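Local coordinates for protein CarG (Serratia, PDB 4O7J) that probably contributes to intrinsic carbapenem resistance and is a structural homologue of lysozyme inhibitors, at residues Phe75-Phe83 and Gln141-Val150; Lys106-Lys115 and Tyr126-Ala136. All coordinates share one frame; numbering follows the deposited sequence.

Interaction 1: residues Phe75-Phe83 and Gln141-Val150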
loop_
_atom_site.group_PDB
_atom_site.type_symbol
_atom_site.label_atom_id
_atom_site.label_comp_id
_atom_site.label_asym_id
_atom_site.label_seq_id
_atom_site.Cartn_x
_atom_site.Cartn_y
_atom_site.Cartn_z
ATOM N N PHE A 75 14.505 4.896 18.544
ATOM C CA PHE A 75 13.738 3.766 18.986
ATOM C C PHE A 75 12.375 3.787 18.367
ATOM O O PHE A 75 11.968 4.792 17.936
ATOM C CB PHE A 75 13.652 3.764 20.501
ATOM C CG PHE A 75 12.951 4.942 21.082
ATOM C CD1 PHE A 75 13.634 6.094 21.408
ATOM C CD2 PHE A 75 11.600 4.895 21.335
ATOM C CE1 PHE A 75 12.984 7.148 21.958
ATOM C CE2 PHE A 75 10.954 5.971 21.861
ATOM C CZ PHE A 75 11.649 7.101 22.158
ATOM N N LEU A 76 11.724 2.639 18.326
ATOM C CA LEU A 76 10.410 2.522 17.782
ATOM C C LEU A 76 9.388 2.583 18.930
ATOM O O LEU A 76 9.540 1.921 19.980
ATOM C CB LEU A 76 10.295 1.200 17.075
ATOM C CG LEU A 76 11.191 1.097 15.813
ATOM C CD1 LEU A 76 11.059 -0.268 15.207
ATOM C CD2 LEU A 76 10.817 2.154 14.816
ATOM N N VAL A 77 8.290 3.219 18.624
ATOM C CA VAL A 77 7.067 3.154 19.406
ATOM C C VAL A 77 6.091 2.044 18.901
ATOM O O VAL A 77 5.300 1.539 19.660
ATOM C CB VAL A 77 6.397 4.525 19.547
ATOM C CG1 VAL A 77 7.312 5.496 20.324
ATOM C CG2 VAL A 77 6.108 5.109 18.203
ATOM N N GLN A 78 6.147 1.688 17.623
ATOM C CA GLN A 78 5.343 0.655 17.082
ATOM C C GLN A 78 6.140 -0.061 15.994
ATOM O O GLN A 78 6.846 0.589 15.199
ATOM C CB GLN A 78 4.032 1.238 16.526
ATOM C CG GLN A 78 3.015 0.243 16.011
ATOM C CD GLN A 78 1.562 0.794 16.084
ATOM O OE1 GLN A 78 1.237 1.630 16.913
ATOM N NE2 GLN A 78 0.708 0.298 15.258
ATOM N N ASP A 79 6.034 -1.400 15.983
ATOM C CA ASP A 79 6.700 -2.247 14.972
ATOM C C ASP A 79 5.787 -3.361 14.582
ATOM O O ASP A 79 4.807 -3.649 15.275
ATOM C CB ASP A 79 8.004 -2.813 15.473
ATOM C CG ASP A 79 8.970 -3.208 14.386
ATOM O OD1 ASP A 79 8.770 -2.924 13.160
ATOM O OD2 ASP A 79 9.979 -3.830 14.785
ATOM N N ASN A 80 6.039 -3.952 13.425
ATOM C CA ASN A 80 5.334 -5.131 12.957
ATOM C C ASN A 80 6.310 -6.156 12.489
ATOM O O ASN A 80 7.311 -5.812 11.881
ATOM C CB ASN A 80 4.357 -4.763 11.808
ATOM C CG ASN A 80 3.484 -3.611 12.161
ATOM O OD1 ASN A 80 2.486 -3.770 12.832
ATOM N ND2 ASN A 80 3.865 -2.438 11.723
ATOM N N ARG A 81 6.044 -7.437 12.778
ATOM C CA ARG A 81 6.952 -8.468 12.376
ATOM C C ARG A 81 6.196 -9.748 12.055
ATOM O O ARG A 81 5.270 -10.103 12.748
ATOM C CB ARG A 81 8.072 -8.653 13.447
ATOM C CG ARG A 81 9.203 -9.581 13.041
ATOM C CD ARG A 81 10.430 -9.505 13.967
ATOM N NE ARG A 81 11.005 -8.178 14.055
ATOM C CZ ARG A 81 12.000 -7.839 14.887
ATOM N NH1 ARG A 81 12.521 -8.729 15.710
ATOM N NH2 ARG A 81 12.423 -6.589 14.905
ATOM N N LEU A 82 6.623 -10.417 10.977
ATOM C CA LEU A 82 6.071 -11.681 10.582
ATOM C C LEU A 82 6.767 -12.877 11.158
ATOM O O LEU A 82 8.027 -12.959 11.153
ATOM C CB LEU A 82 6.049 -11.724 9.054
ATOM C CG LEU A 82 5.025 -12.469 8.258
ATOM C CD1 LEU A 82 3.588 -12.078 8.534
ATOM C CD2 LEU A 82 5.444 -12.344 6.791
ATOM N N PHE A 83 5.969 -13.801 11.686
ATOM C CA PHE A 83 6.431 -15.078 12.212
ATOM C C PHE A 83 5.693 -16.206 11.514
ATOM O O PHE A 83 4.614 -16.021 10.979
ATOM C CB PHE A 83 6.135 -15.148 13.699
ATOM C CG PHE A 83 6.946 -14.204 14.500
ATOM C CD1 PHE A 83 6.541 -12.900 14.654
ATOM C CD2 PHE A 83 8.193 -14.615 15.085
ATOM C CE1 PHE A 83 7.310 -11.996 15.376
ATOM C CE2 PHE A 83 8.927 -13.733 15.817
ATOM C CZ PHE A 83 8.502 -12.403 15.948
ATOM N N GLN A 141 12.731 0.126 25.963
ATOM C CA GLN A 141 12.874 1.400 25.318
ATOM C C GLN A 141 12.232 1.388 23.886
ATOM O O GLN A 141 11.616 2.372 23.526
ATOM C CB GLN A 141 14.327 1.778 25.189
ATOM C CG GLN A 141 14.593 3.121 24.523
ATOM C CD GLN A 141 14.032 4.263 25.301
ATOM O OE1 GLN A 141 14.465 4.466 26.427
ATOM N NE2 GLN A 141 13.058 5.049 24.718
ATOM N N SER A 142 12.454 0.328 23.130
ATOM C CA SER A 142 12.002 0.261 21.745
ATOM C C SER A 142 11.087 -0.924 21.598
ATOM O O SER A 142 11.308 -2.006 22.205
ATOM C CB SER A 142 13.239 0.148 20.801
ATOM O OG SER A 142 12.843 0.294 19.442
ATOM N N ALA A 143 9.964 -0.733 20.900
ATOM C CA ALA A 143 8.912 -1.768 20.835
ATOM C C ALA A 143 9.401 -3.077 20.244
ATOM O O ALA A 143 9.007 -4.142 20.713
ATOM C CB ALA A 143 7.696 -1.258 20.034
ATOM N N ASP A 144 10.324 -3.003 19.288
ATOM C CA ASP A 144 10.864 -4.185 18.631
ATOM C C ASP A 144 11.677 -5.078 19.615
ATOM O O ASP A 144 11.829 -6.278 19.354
ATOM C CB ASP A 144 11.764 -3.808 17.461
ATOM C CG ASP A 144 12.823 -2.841 17.867
ATOM O OD1 ASP A 144 12.429 -1.748 18.316
ATOM O OD2 ASP A 144 14.010 -3.180 17.801
ATOM N N GLU A 145 12.116 -4.506 20.723
ATOM C CA GLU A 145 12.806 -5.332 21.698
ATOM C C GLU A 145 11.913 -6.447 22.299
ATOM O O GLU A 145 12.420 -7.454 22.701
ATOM C CB GLU A 145 13.443 -4.489 22.768
ATOM C CG GLU A 145 14.604 -3.600 22.366
ATOM C CD GLU A 145 14.984 -2.777 23.588
ATOM O OE1 GLU A 145 14.517 -1.663 23.699
ATOM O OE2 GLU A 145 15.601 -3.365 24.511
ATOM N N ALA A 146 10.610 -6.219 22.369
ATOM C CA ALA A 146 9.677 -7.155 22.947
ATOM C C ALA A 146 9.520 -8.419 22.087
ATOM O O ALA A 146 8.998 -9.403 22.531
ATOM C CB ALA A 146 8.321 -6.516 23.176
ATOM N N TYR A 147 9.983 -8.395 20.845
ATOM C CA TYR A 147 9.828 -9.600 19.959
ATOM C C TYR A 147 10.715 -10.736 20.507
ATOM O O TYR A 147 10.514 -11.900 20.181
ATOM C CB TYR A 147 10.233 -9.325 18.504
ATOM C CG TYR A 147 9.244 -8.480 17.760
ATOM C CD1 TYR A 147 7.928 -8.864 17.664
ATOM C CD2 TYR A 147 9.607 -7.327 17.147
ATOM C CE1 TYR A 147 6.992 -8.087 17.074
ATOM C CE2 TYR A 147 8.684 -6.562 16.513
ATOM C CZ TYR A 147 7.360 -6.952 16.467
ATOM O OH TYR A 147 6.473 -6.184 15.761
ATOM N N GLN A 148 11.656 -10.397 21.357
ATOM C CA GLN A 148 12.476 -11.444 22.035
ATOM C C GLN A 148 11.596 -12.365 22.889
ATOM O O GLN A 148 12.001 -13.492 23.194
ATOM C CB GLN A 148 13.536 -10.750 22.891
ATOM C CG GLN A 148 14.420 -9.785 22.047
ATOM C CD GLN A 148 15.187 -8.640 22.754
ATOM O OE1 GLN A 148 14.843 -8.186 23.845
ATOM N NE2 GLN A 148 16.236 -8.147 22.066
ATOM N N GLU A 149 10.407 -11.917 23.319
ATOM C CA GLU A 149 9.524 -12.752 24.117
ATOM C C GLU A 149 8.559 -13.609 23.258
ATOM O O GLU A 149 7.780 -14.378 23.802
ATOM C CB GLU A 149 8.671 -11.904 25.084
ATOM C CG GLU A 149 9.518 -10.976 25.950
ATOM C CD GLU A 149 8.733 -10.258 27.082
ATOM O OE1 GLU A 149 7.622 -10.670 27.399
ATOM O OE2 GLU A 149 9.260 -9.222 27.600
ATOM N N VAL A 150 8.555 -13.436 21.953
ATOM C CA VAL A 150 7.551 -14.148 21.186
ATOM C C VAL A 150 7.919 -15.636 21.111
ATOM O O VAL A 150 9.067 -15.996 20.923
ATOM C CB VAL A 150 7.265 -13.578 19.813
ATOM C CG1 VAL A 150 6.644 -12.223 19.924
ATOM C CG2 VAL A 150 8.495 -13.567 18.977
#
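Tyr147 sets its ring among Asp79, Arg81 and Phe83, and this is where segments 75-83 and 141-150 are most closely packed. Arg81 CB sits over one face of the phenol in a CH-pi contact, 3.8 Å from the ring centroid. Further along, the guanidinium is inclined 34° to the ring, and Arg81 CZ lies 3.3 Å from Tyr147 CD2. With CG anti to the backbone N (chi1 -172°) and a bend at chi3, the arginine folds back over the tyrosine. Asp79 reaches the edge of that ring, its OD2 3.5 Å from Tyr147 CE2, while the phenol oxygen is held by Val92 O of the next strand. Phe83 comes in obliquely on the same side of the ring plane as Arg81 CB, Phe83 CE1 lying 3.9 Å from Tyr147 CD1.

The contact shows how a short 3-10 segment can be docked onto a beta sheet: the turns of 143-149 lie across strands 78-85, 88-96 and 107-116, and two hydrogen bonds, one to a side-chain hydroxyl and one between backbones, anchor their start. Leu76 N donates to Ser142 OG at 2.8 Å in a nearly straight bond, Ala143 N donates to Leu76 O at 2.8 Å, and Ala143 CB packs on Ala94. At the Phe75 end, Gln141 NE2 rests over the ring centre, 3.3 Å above the Phe75 plane, and is also bonded to Phe102 O.

Toward solvent the grip slackens. Asp79 and Arg81 form a long salt bridge within the strand, and Asp144 turns its carboxylate to Leu76, OD1 only grazing CD1 at 3.7 Å.

Interaction 2: residues Lys106-Lys115 and Tyr126-Ala136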
loop_
_atom_site.group_PDB
_atom_site.type_symbol
_atom_site.label_atom_id
_atom_site.label_comp_id
_atom_site.label_asym_id
_atom_site.label_seq_id
_atom_site.Cartn_x
_atom_site.Cartn_y
_atom_site.Cartn_z
ATOM N N LYS A 106 5.938 -0.237 29.163
ATOM C CA LYS A 106 5.228 -1.442 28.765
ATOM C C LYS A 106 4.986 -1.512 27.272
ATOM O O LYS A 106 4.863 -0.484 26.598
ATOM C CB LYS A 106 3.841 -1.566 29.445
ATOM C CG LYS A 106 3.897 -1.922 30.917
ATOM C CD LYS A 106 2.447 -2.145 31.379
ATOM C CE LYS A 106 2.347 -2.139 32.881
ATOM N NZ LYS A 106 2.864 -3.408 33.439
ATOM N N VAL A 107 5.034 -2.722 26.751
ATOM C CA VAL A 107 4.877 -2.953 25.344
ATOM C C VAL A 107 3.820 -4.032 25.241
ATOM O O VAL A 107 3.920 -5.053 25.969
ATOM C CB VAL A 107 6.194 -3.429 24.622
ATOM C CG1 VAL A 107 5.877 -3.777 23.172
ATOM C CG2 VAL A 107 7.314 -2.430 24.711
ATOM N N SER A 108 2.825 -3.857 24.364
ATOM C CA SER A 108 1.870 -4.885 24.014
ATOM C C SER A 108 2.226 -5.578 22.725
ATOM O O SER A 108 2.799 -4.946 21.816
ATOM C CB SER A 108 0.436 -4.360 23.862
ATOM O OG SER A 108 0.300 -3.414 22.874
ATOM N N LEU A 109 1.818 -6.855 22.633
ATOM C CA LEU A 109 2.015 -7.643 21.414
ATOM C C LEU A 109 0.722 -8.146 20.953
ATOM O O LEU A 109 0.069 -8.877 21.704
ATOM C CB LEU A 109 2.986 -8.784 21.655
ATOM C CG LEU A 109 4.443 -8.464 21.989
ATOM C CD1 LEU A 109 5.083 -9.647 22.698
ATOM C CD2 LEU A 109 5.263 -8.015 20.769
ATOM N N THR A 110 0.288 -7.648 19.770
ATOM C CA THR A 110 -1.005 -8.008 19.171
ATOM C C THR A 110 -0.672 -8.995 18.070
ATOM O O THR A 110 0.144 -8.716 17.185
ATOM C CB THR A 110 -1.776 -6.831 18.620
ATOM O OG1 THR A 110 -1.856 -5.874 19.646
ATOM C CG2 THR A 110 -3.152 -7.243 18.138
ATOM N N ILE A 111 -1.231 -10.187 18.199
ATOM C CA ILE A 111 -1.026 -11.305 17.301
ATOM C C ILE A 111 -2.198 -11.381 16.367
ATOM O O ILE A 111 -3.386 -11.544 16.802
ATOM C CB ILE A 111 -0.981 -12.641 18.107
ATOM C CG1 ILE A 111 -0.061 -12.576 19.333
ATOM C CG2 ILE A 111 -0.699 -13.813 17.184
ATOM C CD1 ILE A 111 1.370 -12.374 19.010
ATOM N N TYR A 112 -1.901 -11.332 15.068
ATOM C CA TYR A 112 -2.940 -11.468 14.051
ATOM C C TYR A 112 -2.741 -12.749 13.279
ATOM O O TYR A 112 -1.607 -13.142 12.983
ATOM C CB TYR A 112 -2.875 -10.349 13.037
ATOM C CG TYR A 112 -3.152 -8.975 13.551
ATOM C CD1 TYR A 112 -4.480 -8.510 13.663
ATOM C CD2 TYR A 112 -2.148 -8.179 14.022
ATOM C CE1 TYR A 112 -4.737 -7.246 14.176
ATOM C CE2 TYR A 112 -2.384 -6.927 14.536
ATOM C CZ TYR A 112 -3.687 -6.466 14.614
ATOM O OH TYR A 112 -3.920 -5.241 15.099
ATOM N N ARG A 113 -3.856 -13.401 12.955
ATOM C CA ARG A 113 -3.804 -14.573 12.127
ATOM C C ARG A 113 -4.551 -14.256 10.831
ATOM O O ARG A 113 -5.444 -13.357 10.769
ATOM C CB ARG A 113 -4.442 -15.764 12.889
ATOM C CG ARG A 113 -5.933 -15.589 12.973
ATOM C CD ARG A 113 -6.688 -16.727 13.605
ATOM N NE ARG A 113 -8.103 -16.542 13.273
ATOM C CZ ARG A 113 -8.909 -15.654 13.850
ATOM N NH1 ARG A 113 -8.481 -14.864 14.855
ATOM N NH2 ARG A 113 -10.180 -15.588 13.424
ATOM N N PHE A 114 -4.255 -15.032 9.811
ATOM C CA PHE A 114 -4.876 -14.869 8.525
ATOM C C PHE A 114 -6.331 -15.341 8.540
ATOM O O PHE A 114 -6.609 -16.463 8.999
ATOM C CB PHE A 114 -4.106 -15.602 7.494
ATOM C CG PHE A 114 -4.591 -15.336 6.141
ATOM C CD1 PHE A 114 -5.611 -16.101 5.580
ATOM C CD2 PHE A 114 -4.064 -14.260 5.436
ATOM C CE1 PHE A 114 -6.088 -15.797 4.311
ATOM C CE2 PHE A 114 -4.512 -13.963 4.195
ATOM C CZ PHE A 114 -5.532 -14.729 3.626
ATOM N N LYS A 115 -7.224 -14.537 7.997
ATOM C CA LYS A 115 -8.680 -14.869 7.998
ATOM C C LYS A 115 -9.347 -14.550 6.659
ATOM O O LYS A 115 -9.237 -13.428 6.107
ATOM C CB LYS A 115 -9.396 -14.154 9.113
ATOM C CG LYS A 115 -10.911 -14.433 9.176
ATOM C CD LYS A 115 -11.600 -13.789 10.333
ATOM C CE LYS A 115 -12.968 -14.443 10.534
ATOM N NZ LYS A 115 -13.851 -13.541 11.322
ATOM N N TYR A 126 -9.927 -10.942 2.563
ATOM C CA TYR A 126 -8.672 -11.381 3.231
ATOM C C TYR A 126 -8.220 -10.331 4.209
ATOM O O TYR A 126 -8.033 -9.139 3.841
ATOM C CB TYR A 126 -7.549 -11.593 2.224
ATOM C CG TYR A 126 -7.875 -12.562 1.121
ATOM C CD1 TYR A 126 -8.150 -13.902 1.374
ATOM C CD2 TYR A 126 -7.902 -12.140 -0.169
ATOM C CE1 TYR A 126 -8.411 -14.792 0.349
ATOM C CE2 TYR A 126 -8.240 -12.993 -1.183
ATOM C CZ TYR A 126 -8.485 -14.324 -0.920
ATOM O OH TYR A 126 -8.746 -15.175 -1.943
ATOM N N GLU A 127 -8.068 -10.728 5.481
ATOM C CA GLU A 127 -7.621 -9.792 6.527
ATOM C C GLU A 127 -6.748 -10.468 7.599
ATOM O O GLU A 127 -6.736 -11.675 7.724
ATOM C CB GLU A 127 -8.813 -9.079 7.208
ATOM C CG GLU A 127 -9.494 -10.026 8.153
ATOM C CD GLU A 127 -10.879 -9.586 8.657
ATOM O OE1 GLU A 127 -11.385 -8.500 8.271
ATOM O OE2 GLU A 127 -11.439 -10.407 9.434
ATOM N N TRP A 128 -6.035 -9.641 8.352
ATOM C CA TRP A 128 -5.327 -10.044 9.549
ATOM C C TRP A 128 -6.312 -9.828 10.720
ATOM O O TRP A 128 -6.793 -8.707 10.996
ATOM C CB TRP A 128 -4.110 -9.205 9.731
ATOM C CG TRP A 128 -3.031 -9.527 8.780
ATOM C CD1 TRP A 128 -2.647 -8.786 7.750
ATOM C CD2 TRP A 128 -2.222 -10.719 8.770
ATOM N NE1 TRP A 128 -1.635 -9.390 7.094
ATOM C CE2 TRP A 128 -1.350 -10.594 7.671
ATOM C CE3 TRP A 128 -2.183 -11.889 9.536
ATOM C CZ2 TRP A 128 -0.406 -11.532 7.375
ATOM C CZ3 TRP A 128 -1.260 -12.860 9.248
ATOM C CH2 TRP A 128 -0.363 -12.694 8.143
ATOM N N SER A 129 -6.675 -10.938 11.364
ATOM C CA SER A 129 -7.663 -10.918 12.382
ATOM C C SER A 129 -7.009 -11.115 13.714
ATOM O O SER A 129 -6.268 -12.069 13.913
ATOM C CB SER A 129 -8.688 -12.056 12.152
ATOM O OG SER A 129 -9.606 -12.169 13.226
ATOM N N MET A 130 -7.310 -10.237 14.661
ATOM C CA MET A 130 -6.668 -10.311 15.966
ATOM C C MET A 130 -6.997 -11.634 16.671
ATOM O O MET A 130 -8.154 -12.007 16.782
ATOM C CB MET A 130 -7.057 -9.105 16.832
ATOM C CG MET A 130 -6.349 -9.165 18.173
ATOM S SD MET A 130 -6.570 -7.724 19.179
ATOM C CE MET A 130 -8.290 -7.291 18.902
ATOM N N SER A 131 -5.987 -12.355 17.063
ATOM C CA SER A 131 -6.111 -13.596 17.869
ATOM C C SER A 131 -6.086 -13.294 19.360
ATOM O O SER A 131 -6.938 -13.788 20.147
ATOM C CB SER A 131 -5.027 -14.616 17.563
ATOM O OG SER A 131 -4.965 -14.841 16.183
ATOM N N LYS A 132 -5.178 -12.422 19.730
ATOM C CA LYS A 132 -4.875 -12.192 21.132
ATOM C C LYS A 132 -3.909 -10.998 21.227
ATOM O O LYS A 132 -3.105 -10.766 20.325
ATOM C CB LYS A 132 -4.161 -13.437 21.651
ATOM C CG LYS A 132 -3.780 -13.539 23.087
ATOM C CD LYS A 132 -4.854 -13.090 24.072
ATOM C CE LYS A 132 -4.279 -13.143 25.511
ATOM N NZ LYS A 132 -4.980 -12.324 26.541
ATOM N N THR A 133 -3.980 -10.274 22.347
ATOM C CA THR A 133 -2.981 -9.265 22.676
ATOM C C THR A 133 -2.403 -9.684 24.047
ATOM O O THR A 133 -3.166 -10.170 24.915
ATOM C CB THR A 133 -3.557 -7.863 22.690
ATOM O OG1 THR A 133 -4.064 -7.516 21.406
ATOM C CG2 THR A 133 -2.513 -6.840 23.091
ATOM N N VAL A 134 -1.107 -9.632 24.208
ATOM C CA VAL A 134 -0.465 -9.901 25.458
ATOM C C VAL A 134 0.441 -8.748 25.839
ATOM O O VAL A 134 0.895 -8.002 24.984
ATOM C CB VAL A 134 0.271 -11.244 25.514
ATOM C CG1 VAL A 134 -0.637 -12.359 25.046
ATOM C CG2 VAL A 134 1.573 -11.214 24.698
ATOM N N THR A 135 0.658 -8.550 27.146
ATOM C CA THR A 135 1.557 -7.543 27.582
ATOM C C THR A 135 2.894 -8.172 27.757
ATOM O O THR A 135 3.007 -9.228 28.400
ATOM C CB THR A 135 1.112 -6.930 28.919
ATOM O OG1 THR A 135 -0.253 -6.555 28.834
ATOM C CG2 THR A 135 1.925 -5.746 29.256
ATOM N N ALA A 136 3.950 -7.579 27.163
ATOM C CA ALA A 136 5.233 -8.156 27.381
ATOM C C ALA A 136 5.580 -8.089 28.902
ATOM O O ALA A 136 5.180 -7.189 29.604
ATOM C CB ALA A 136 6.294 -7.454 26.551
HETATM O O HOH W 1 5.821 -4.578 28.811
HETATM O O HOH W 2 -4.168 -4.962 20.856
#
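Strands 107-115 and 126-135 pair antiparallel through nine backbone hydrogen bonds, from Ala136 N to Val107 O at one end to Glu127 N and Lys115 O at the other, their directions 136° apart. A classic beta bulge interrupts the register: Ser131 and Lys132 both face Ile111; Ile111 O accepts from Ser131 N at 2.7 Å, and Ile111 N donates to Lys132 O.

Arg113 runs alongside the bulge. Its CG lies between the backbone N and the carbonyl carbon (chi1 72°), and from there the extended chain runs past Ser131, whose OG is 3.4 Å from Arg113 CG. The guanidinium carries Ser129 CB over one face, toward the rim, and has Ser131 OG at its edge. Beside it, Lys115 and Glu127 run side by side in the same direction, touching through Lys115 CD and Glu127 OE2 at 3.5 Å; their charged ends stay beyond salt-bridge distance.

The other face holds the aromatics. Tyr112 CB meets Trp128 CB at 3.7 Å, and Phe114 sets CZ against Tyr126 CD1 at 3.6 Å, the two rings inclined at 33°. Farther along, Met130 lays SD on Thr110 CG2 at 3.6 Å, and a water joins Thr110 OG1 to Thr133 OG1.

This hairpin forms one edge of the four-stranded sheet, with 126-135 as its outermost strand within the chain. Leu109, Ile111 and Val134 pack against helix 152-155, whereas on the aromatic face Trp128 meets Phe42 edge-to-face and Phe114 and Tyr126 touch Ile44, both from strand 37-45 of the other sheet.

Followed from the N terminus, the chain first lays down the five-stranded sheet and then enters 75-83, the first half of interaction 1 and an outer strand of the second sheet. Strand 88-96 comes next, and 106-115 pairs with 126-136 in interaction 2, closing a hairpin loop of ten residues. Only afterwards does 141-150 return to 75-83, so interaction 1 closes a much longer loop, of 57 residues, inside which interaction 2 is nested. The contacts meet where Ala146 CB packs on Val107 CG1 and Glu149 on Ala136. Interaction 2 pairs the last two strands of the four-stranded sheet, and interaction 1 ties its first strand to the segment that follows the last.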